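Local coordinates for Zn-dependent hydrolase, glyoxylase (Echinicola vietnamensis, PDB 6T5K), which probably hydrolyses beta-lactam antibiotics, carbapenems among them, to substituted beta-amino acids as a zinc-dependent class B metallo-beta-lactamase of the periplasm, at residues H157-G162 and N167-F172; R217-G222 and T230-T235. All blocks are in the same frame, centred on the assembly; numbering follows the deposited sequence.

Overall arrangement
Both contacts belong to the same five-stranded sheet of the metallo-beta-lactamase alpha-beta/beta-alpha sandwich, and together they illustrate how chemistry follows position in a fold. Contact 1 joins the end of strand 152-157 and the loop after it, which carries a zinc ligand, to the start of strand 169-172; it is partly buried and rests on main-chain hydrogen bonds, a bridging water and a few apolar touches. Contact 2 sets an outermost strand, 218-221, against the C-terminal helix; it is fully buried, and its contacts are almost wholly between apolar side chains. Their centres lie about 13 Å apart and they do not touch, yet helix 201-212 is packed on by side chains of both.

Contact 1. Residues H157-G162 and N167-F172; sequences HYFGEG and NVIGYF. With EDO (1,2-ethanediol), chain B.
His157 and Ile169 form an antiparallel hydrogen-bonded pair, His157 N donating a hydrogen bond to Ile169 O (3.0 Å) and Ile169 N donating one back to His157 O, nearly straight at 172°; the chains stay close at Tyr158 and Val168 and separate only toward Glu161 and Asn167. Beyond the paired residues a water bridges the two segments: it accepts from Phe159 N (2.8 Å) and donates to both Gly160 O and Asn167 O, tying three main-chain groups together. On the side of His157, Ile169 turns CG1 into the crowded position between its own N and carbonyl carbon (chi1 61°), which brings CG1 in the plane of the Phe159 ring to its edge, 3.8 Å from CE2, and sets CD1 4.0 Å from His157 CB. The face of that same ring receives His157 CD2 over its centre. Tyr158 instead presents the edge of its ring, with CD1 3.9 Å from Val168 CG1 and 3.3 Å from Asn167 O, while Gly160 N lies over the ring centre. Asn167 OD1 accepts from Thr164 N in the intervening loop, and its ND2 is 3.1 Å from Gly160 O; this amide lies beside the zinc ligands His100 and His163. Glu161 OE1 accepts from Asn198 ND2 and from O1 of a 1,2-ethanediol, probably from the crystallisation liquor. Strand 152-157 ends at His157, and the chain returns through the loop as its antiparallel neighbour, strand 169-172, which strand 177-181 flanks on its other side; helix 201-212 packs on Phe159 through Thr205, Ile209 and Ala212.

Contact 2. Residues R217-G222 and T230-T235; sequences RLVIPG and TLLHYT
Leu231 and Leu232, in the first turn of the C-terminal helix, meet Val219 and Pro221 of strand 218-221 in apolar packing. With chi1 at 176°, Val219 CG1 stands anti to the backbone N and is the branch that meets the helix, 3.9 Å from Leu231 CB and 4.0 Å from Leu232 CD2, so a single methyl sits against two successive residues. Leu231 reaches further along the strand with CD2, which rests 3.7 Å from Pro221 CD and 3.5 Å from Val219 O. The axes of strand 218-221 and helix segment 230-235 approach to 8.7 Å, and their N-to-C directions differ by 51°. This is helix-on-sheet packing in the alpha-beta/beta-alpha sandwich: the edge strand leads into His223, a ligand of the second zinc, and the chain then returns as the helix over that strand. Leu232 also touches Leu178 of strand 177-181 and Ile209 of helix 201-212. Polar contacts stay within the helix or point beyond the pair. Leu231 O accepts from Thr235 N and, at 2.8 Å, from Thr235 OG1, the two donors coming from opposite faces of its carbonyl plane; Thr235 OG1 is also bonded to Lys185 N, and Pro221 O takes a bond from Asn57 ND2.

Contact 1. Residues H157-G162 and N167-F172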
ATOM      1  N   HIS A 157      -4.937   1.964  -9.227  1.00 13.69           N
ATOM      2  CA  HIS A 157      -6.069   2.720  -9.747  1.00 13.83           C
ATOM      3  C   HIS A 157      -6.332   3.943  -8.900  1.00 14.07           C
ATOM      4  O   HIS A 157      -6.331   3.851  -7.676  1.00 14.11           O
ATOM      5  CB  HIS A 157      -7.307   1.825  -9.781  1.00 14.80           C
ATOM      6  CG  HIS A 157      -8.415   2.308 -10.659  1.00 17.06           C
ATOM      7  ND1 HIS A 157      -8.869   1.570 -11.727  1.00 22.38           N
ATOM      8  CD2 HIS A 157      -9.194   3.412 -10.604  1.00 19.50           C
ATOM      9  CE1 HIS A 157      -9.883   2.199 -12.294  1.00 22.23           C
ATOM     10  NE2 HIS A 157     -10.091   3.324 -11.644  1.00 19.31           N
ATOM     11  N   TYR A 158      -6.535   5.080  -9.575  1.00 14.31           N
ATOM     12  CA  TYR A 158      -6.950   6.320  -8.935  1.00 15.26           C
ATOM     13  C   TYR A 158      -8.468   6.455  -8.997  1.00 14.94           C
ATOM     14  O   TYR A 158      -9.059   6.449 -10.085  1.00 15.98           O
ATOM     15  CB  TYR A 158      -6.284   7.512  -9.628  1.00 16.36           C
ATOM     16  CG  TYR A 158      -6.584   8.824  -8.988  1.00 15.43           C
ATOM     17  CD1 TYR A 158      -6.074   9.139  -7.720  1.00 15.16           C
ATOM     18  CD2 TYR A 158      -7.382   9.768  -9.639  1.00 15.63           C
ATOM     19  CE1 TYR A 158      -6.348  10.338  -7.119  1.00 15.55           C
ATOM     20  CE2 TYR A 158      -7.662  10.988  -9.042  1.00 15.01           C
ATOM     21  CZ  TYR A 158      -7.134  11.263  -7.792  1.00 14.85           C
ATOM     22  OH  TYR A 158      -7.410  12.458  -7.213  1.00 16.84           O
ATOM     23  N   PHE A 159      -9.080   6.615  -7.835  1.00 15.33           N
ATOM     24  CA  PHE A 159     -10.514   6.800  -7.717  1.00 14.51           C
ATOM     25  C   PHE A 159     -10.894   8.163  -7.168  1.00 15.74           C
ATOM     26  O   PHE A 159     -12.097   8.424  -7.002  1.00 16.45           O
ATOM     27  CB  PHE A 159     -11.083   5.739  -6.786  1.00 14.40           C
ATOM     28  CG  PHE A 159     -11.204   4.386  -7.409  1.00 15.33           C
ATOM     29  CD1 PHE A 159     -12.272   4.076  -8.222  1.00 16.19           C
ATOM     30  CD2 PHE A 159     -10.244   3.414  -7.174  1.00 14.74           C
ATOM     31  CE1 PHE A 159     -12.401   2.821  -8.776  1.00 16.66           C
ATOM     32  CE2 PHE A 159     -10.389   2.135  -7.712  1.00 15.49           C
ATOM     33  CZ  PHE A 159     -11.446   1.854  -8.531  1.00 16.07           C
ATOM     34  N   GLY A 160      -9.928   9.036  -6.903  1.00 14.17           N
ATOM     35  CA  GLY A 160     -10.203  10.353  -6.374  1.00 13.72           C
ATOM     36  C   GLY A 160      -9.488  10.618  -5.066  1.00 13.70           C
ATOM     37  O   GLY A 160      -8.744   9.792  -4.541  1.00 14.44           O
ATOM     38  N   GLU A 161      -9.716  11.817  -4.560  1.00 14.24           N
ATOM     39  CA  GLU A 161      -8.998  12.305  -3.387  1.00 14.05           C
ATOM     40  C   GLU A 161      -9.573  11.731  -2.081  1.00 14.25           C
ATOM     41  O   GLU A 161     -10.723  11.313  -1.992  1.00 14.02           O
ATOM     42  CB  GLU A 161      -9.055  13.829  -3.362  1.00 14.21           C
ATOM     43  CG  GLU A 161      -8.567  14.485  -4.643  1.00 14.25           C
ATOM     44  CD  GLU A 161      -8.195  15.953  -4.473  1.00 15.29           C
ATOM     45  OE1 GLU A 161      -8.328  16.505  -3.339  1.00 15.81           O
ATOM     46  OE2 GLU A 161      -7.743  16.556  -5.477  1.00 15.45           O
ATOM     47  N   GLY A 162      -8.738  11.733  -1.042  1.00 14.39           N
ATOM     48  CA  GLY A 162      -9.181  11.312   0.267  1.00 14.58           C
ATOM     49  C   GLY A 162      -8.156  11.656   1.319  1.00 14.27           C
ATOM     50  O   GLY A 162      -8.026  12.804   1.742  1.00 16.05           O
ATOM     51  N   ASN A 167      -3.820   9.889  -3.662  1.00 15.06           N
ATOM     52  CA  ASN A 167      -3.833   8.509  -3.231  1.00 14.61           C
ATOM     53  C   ASN A 167      -4.439   7.517  -4.219  1.00 14.12           C
ATOM     54  O   ASN A 167      -5.402   7.808  -4.828  1.00 15.36           O
ATOM     55  CB  ASN A 167      -4.353   8.346  -1.797  1.00 15.51           C
ATOM     56  CG  ASN A 167      -5.725   8.985  -1.556  1.00 18.22           C
ATOM     57  OD1 ASN A 167      -6.092   9.274  -0.451  1.00 25.41           O
ATOM     58  ND2 ASN A 167      -6.441   9.125  -2.557  1.00 24.34           N
ATOM     59  N   VAL A 168      -3.804   6.357  -4.337  1.00 14.55           N
ATOM     60  CA  VAL A 168      -4.243   5.298  -5.228  1.00 13.62           C
ATOM     61  C   VAL A 168      -4.361   4.006  -4.450  1.00 13.61           C
ATOM     62  O   VAL A 168      -3.791   3.861  -3.369  1.00 14.65           O
ATOM     63  CB  VAL A 168      -3.335   5.085  -6.457  1.00 13.86           C
ATOM     64  CG1 VAL A 168      -3.355   6.346  -7.295  1.00 15.19           C
ATOM     65  CG2 VAL A 168      -1.918   4.774  -6.029  1.00 15.29           C
ATOM     66  N   ILE A 169      -5.084   3.054  -5.035  1.00 14.08           N
ATOM     67  CA  ILE A 169      -5.198   1.726  -4.451  1.00 13.91           C
ATOM     68  C   ILE A 169      -4.448   0.719  -5.308  1.00 13.88           C
ATOM     69  O   ILE A 169      -4.177   0.941  -6.506  1.00 14.48           O
ATOM     70  CB  ILE A 169      -6.650   1.282  -4.164  1.00 14.43           C
ATOM     71  CG1 ILE A 169      -7.497   1.232  -5.437  1.00 14.85           C
ATOM     72  CG2 ILE A 169      -7.243   2.233  -3.159  1.00 14.06           C
ATOM     73  CD1 ILE A 169      -7.261  -0.002  -6.258  1.00 16.00           C
ATOM     74  N   GLY A 170      -4.202  -0.448  -4.699  1.00 13.44           N
ATOM     75  CA  GLY A 170      -3.747  -1.605  -5.440  1.00 13.58           C
ATOM     76  C   GLY A 170      -4.790  -2.698  -5.333  1.00 13.95           C
ATOM     77  O   GLY A 170      -5.317  -2.954  -4.252  1.00 15.04           O
ATOM     78  N   TYR A 171      -5.112  -3.330  -6.451  1.00 14.20           N
ATOM     79  CA  TYR A 171      -6.135  -4.366  -6.508  1.00 14.00           C
ATOM     80  C   TYR A 171      -5.534  -5.609  -7.138  1.00 14.89           C
ATOM     81  O   TYR A 171      -4.984  -5.548  -8.241  1.00 14.98           O
ATOM     82  CB  TYR A 171      -7.303  -3.885  -7.353  1.00 15.09           C
ATOM     83  CG  TYR A 171      -8.344  -4.934  -7.597  1.00 16.32           C
ATOM     84  CD1 TYR A 171      -9.011  -5.580  -6.549  1.00 16.43           C
ATOM     85  CD2 TYR A 171      -8.658  -5.294  -8.893  1.00 17.09           C
ATOM     86  CE1 TYR A 171      -9.980  -6.532  -6.827  1.00 19.13           C
ATOM     87  CE2 TYR A 171      -9.606  -6.230  -9.170  1.00 20.34           C
ATOM     88  CZ  TYR A 171     -10.273  -6.839  -8.150  1.00 19.92           C
ATOM     89  OH  TYR A 171     -11.221  -7.782  -8.466  1.00 22.94           O
ATOM     90  N   PHE A 172      -5.660  -6.734  -6.446  1.00 14.60           N
ATOM     91  CA  PHE A 172      -5.147  -8.019  -6.920  1.00 14.90           C
ATOM     92  C   PHE A 172      -6.333  -8.956  -7.041  1.00 14.09           C
ATOM     93  O   PHE A 172      -6.786  -9.532  -6.032  1.00 13.99           O
ATOM     94  CB  PHE A 172      -4.126  -8.591  -5.957  1.00 15.23           C
ATOM     95  CG  PHE A 172      -3.568  -9.900  -6.398  1.00 15.47           C
ATOM     96  CD1 PHE A 172      -2.887 -10.010  -7.593  1.00 16.06           C
ATOM     97  CD2 PHE A 172      -3.772 -11.022  -5.657  1.00 15.68           C
ATOM     98  CE1 PHE A 172      -2.359 -11.219  -7.996  1.00 17.33           C
ATOM     99  CE2 PHE A 172      -3.263 -12.203  -6.055  1.00 16.59           C
ATOM    100  CZ  PHE A 172      -2.566 -12.314  -7.231  1.00 16.80           C
TER
HETATM  101  C1  EDO B1201      -6.335  17.668  -0.695  1.00 20.33           C
HETATM  102  O1  EDO B1201      -7.358  18.287  -1.472  1.00 20.33           O
HETATM  103  C2  EDO B1201      -5.620  18.692   0.146  1.00 22.55           C
HETATM  104  O2  EDO B1201      -5.226  19.766  -0.709  1.00 26.71           O
HETATM  105  O   HOH W   1      -8.079   7.077  -5.221  1.00 15.35           O

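Contact 2. Residues R217-G222 and T230-T235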
ATOM      1  N   ARG A 217     -12.484  -9.851  -0.740  1.00 15.35           N
ATOM      2  CA  ARG A 217     -12.418 -10.687   0.445  1.00 16.14           C
ATOM      3  C   ARG A 217     -11.498 -10.146   1.509  1.00 15.43           C
ATOM      4  O   ARG A 217     -11.706 -10.438   2.686  1.00 17.70           O
ATOM      5  CB  ARG A 217     -11.961 -12.102   0.078  1.00 18.05           C
ATOM      6  CG  ARG A 217     -12.925 -12.745  -0.865  1.00 20.58           C
ATOM      7  CD  ARG A 217     -12.854 -14.238  -0.861  1.00 24.73           C
ATOM      8  NE  ARG A 217     -11.685 -14.711  -1.576  1.00 27.71           N
ATOM      9  CZ  ARG A 217     -11.609 -14.872  -2.898  1.00 31.48           C
ATOM     10  NH1 ARG A 217     -12.635 -14.567  -3.671  1.00 31.76           N
ATOM     11  NH2 ARG A 217     -10.494 -15.344  -3.445  1.00 32.53           N
ATOM     12  N   LEU A 218     -10.484  -9.383   1.115  1.00 14.31           N
ATOM     13  CA  LEU A 218      -9.492  -8.883   2.053  1.00 14.39           C
ATOM     14  C   LEU A 218      -9.160  -7.452   1.674  1.00 15.53           C
ATOM     15  O   LEU A 218      -8.886  -7.170   0.502  1.00 15.35           O
ATOM     16  CB  LEU A 218      -8.212  -9.742   2.043  1.00 17.48           C
ATOM     17  CG  LEU A 218      -7.063  -9.345   2.992  1.00 25.14           C
ATOM     18  CD1 LEU A 218      -7.408  -9.617   4.427  1.00 30.62           C
ATOM     19  CD2 LEU A 218      -5.834 -10.116   2.564  1.00 29.09           C
ATOM     20  N   VAL A 219      -9.185  -6.566   2.672  1.00 14.14           N
ATOM     21  CA  VAL A 219      -8.859  -5.154   2.506  1.00 13.76           C
ATOM     22  C   VAL A 219      -7.770  -4.817   3.513  1.00 14.02           C
ATOM     23  O   VAL A 219      -7.944  -5.044   4.719  1.00 15.01           O
ATOM     24  CB  VAL A 219     -10.105  -4.272   2.730  1.00 13.77           C
ATOM     25  CG1 VAL A 219      -9.763  -2.789   2.668  1.00 14.63           C
ATOM     26  CG2 VAL A 219     -11.164  -4.597   1.693  1.00 15.28           C
ATOM     27  N   ILE A 220      -6.670  -4.247   3.020  1.00 13.14           N
ATOM     28  CA  ILE A 220      -5.493  -3.912   3.821  1.00 14.93           C
ATOM     29  C   ILE A 220      -5.432  -2.391   3.934  1.00 15.85           C
ATOM     30  O   ILE A 220      -5.264  -1.705   2.911  1.00 16.15           O
ATOM     31  CB  ILE A 220      -4.196  -4.443   3.203  1.00 15.88           C
ATOM     32  CG1 ILE A 220      -4.227  -5.953   3.002  1.00 16.53           C
ATOM     33  CG2 ILE A 220      -2.987  -3.974   4.042  1.00 16.54           C
ATOM     34  CD1 ILE A 220      -3.215  -6.390   1.963  1.00 17.03           C
ATOM     35  N   PRO A 221      -5.606  -1.825   5.123  1.00 14.25           N
ATOM     36  CA  PRO A 221      -5.519  -0.371   5.301  1.00 14.89           C
ATOM     37  C   PRO A 221      -4.065   0.035   5.444  1.00 16.40           C
ATOM     38  O   PRO A 221      -3.184  -0.791   5.629  1.00 16.52           O
ATOM     39  CB  PRO A 221      -6.250  -0.156   6.637  1.00 15.61           C
ATOM     40  CG  PRO A 221      -5.886  -1.413   7.418  1.00 17.34           C
ATOM     41  CD  PRO A 221      -5.838  -2.525   6.409  1.00 15.26           C
ATOM     42  N   GLY A 222      -3.830   1.341   5.372  1.00 16.19           N
ATOM     43  CA  GLY A 222      -2.482   1.856   5.506  1.00 17.70           C
ATOM     44  C   GLY A 222      -1.920   1.744   6.893  1.00 17.76           C
ATOM     45  O   GLY A 222      -0.693   1.730   7.047  1.00 19.21           O
ATOM     46  N   THR A 230     -15.819  -4.853   5.193  1.00 14.30           N
ATOM     47  CA  THR A 230     -16.199  -3.977   6.298  1.00 13.79           C
ATOM     48  C   THR A 230     -15.366  -2.700   6.302  1.00 14.47           C
ATOM     49  O   THR A 230     -15.872  -1.617   6.600  1.00 15.56           O
ATOM     50  CB  THR A 230     -15.977  -4.725   7.615  1.00 14.68           C
ATOM     51  OG1 THR A 230     -16.825  -5.878   7.666  1.00 14.54           O
ATOM     52  CG2 THR A 230     -16.273  -3.862   8.808  1.00 16.20           C
ATOM     53  N   LEU A 231     -14.064  -2.812   6.036  1.00 14.80           N
ATOM     54  CA  LEU A 231     -13.204  -1.637   6.155  1.00 13.42           C
ATOM     55  C   LEU A 231     -13.615  -0.532   5.203  1.00 14.41           C
ATOM     56  O   LEU A 231     -13.482   0.658   5.534  1.00 14.49           O
ATOM     57  CB  LEU A 231     -11.748  -1.994   5.895  1.00 14.93           C
ATOM     58  CG  LEU A 231     -10.976  -2.488   7.125  1.00 14.57           C
ATOM     59  CD1 LEU A 231     -11.584  -3.771   7.629  1.00 16.25           C
ATOM     60  CD2 LEU A 231      -9.518  -2.732   6.836  1.00 15.79           C
ATOM     61  N   LEU A 232     -14.087  -0.899   4.008  1.00 13.76           N
ATOM     62  CA  LEU A 232     -14.530   0.105   3.052  1.00 13.88           C
ATOM     63  C   LEU A 232     -15.768   0.812   3.559  1.00 13.87           C
ATOM     64  O   LEU A 232     -15.853   2.036   3.494  1.00 15.00           O
ATOM     65  CB  LEU A 232     -14.832  -0.528   1.702  1.00 14.63           C
ATOM     66  CG  LEU A 232     -13.655  -1.216   1.015  1.00 14.21           C
ATOM     67  CD1 LEU A 232     -14.081  -1.747  -0.388  1.00 16.54           C
ATOM     68  CD2 LEU A 232     -12.415  -0.318   0.900  1.00 16.18           C
ATOM     69  N   HIS A 233     -16.725   0.051   4.064  1.00 14.37           N
ATOM     70  CA  HIS A 233     -17.951   0.637   4.589  1.00 14.41           C
ATOM     71  C   HIS A 233     -17.679   1.465   5.828  1.00 15.16           C
ATOM     72  O   HIS A 233     -18.246   2.554   5.983  1.00 16.74           O
ATOM     73  CB  HIS A 233     -18.944  -0.473   4.858  1.00 15.08           C
ATOM     74  CG  HIS A 233     -19.287  -1.260   3.640  1.00 16.50           C
ATOM     75  ND1 HIS A 233     -19.546  -2.613   3.671  1.00 17.10           N
ATOM     76  CD2 HIS A 233     -19.374  -0.886   2.342  1.00 19.33           C
ATOM     77  CE1 HIS A 233     -19.820  -3.027   2.443  1.00 17.81           C
ATOM     78  NE2 HIS A 233     -19.700  -2.001   1.618  1.00 19.55           N
ATOM     79  N   TYR A 234     -16.827   0.960   6.717  1.00 15.30           N
ATOM     80  CA  TYR A 234     -16.433   1.716   7.893  1.00 13.82           C
ATOM     81  C   TYR A 234     -15.809   3.052   7.509  1.00 15.88           C
ATOM     82  O   TYR A 234     -16.138   4.092   8.088  1.00 15.92           O
ATOM     83  CB  TYR A 234     -15.431   0.911   8.722  1.00 15.18           C
ATOM     84  CG  TYR A 234     -14.980   1.738   9.894  1.00 15.18           C
ATOM     85  CD1 TYR A 234     -15.820   1.932  10.977  1.00 16.23           C
ATOM     86  CD2 TYR A 234     -13.741   2.361   9.897  1.00 15.36           C
ATOM     87  CE1 TYR A 234     -15.430   2.738  12.032  1.00 17.61           C
ATOM     88  CE2 TYR A 234     -13.356   3.188  10.924  1.00 17.58           C
ATOM     89  CZ  TYR A 234     -14.196   3.375  11.989  1.00 18.25           C
ATOM     90  OH  TYR A 234     -13.803   4.185  13.035  1.00 21.66           O
ATOM     91  N   THR A 235     -14.913   3.036   6.523  1.00 14.60           N
ATOM     92  CA  THR A 235     -14.209   4.253   6.146  1.00 14.19           C
ATOM     93  C   THR A 235     -15.157   5.254   5.519  1.00 14.20           C
ATOM     94  O   THR A 235     -15.100   6.447   5.828  1.00 16.11           O
ATOM     95  CB  THR A 235     -13.080   3.935   5.173  1.00 14.54           C
ATOM     96  OG1 THR A 235     -12.145   3.070   5.828  1.00 15.34           O
ATOM     97  CG2 THR A 235     -12.366   5.179   4.760  1.00 15.82           C
TER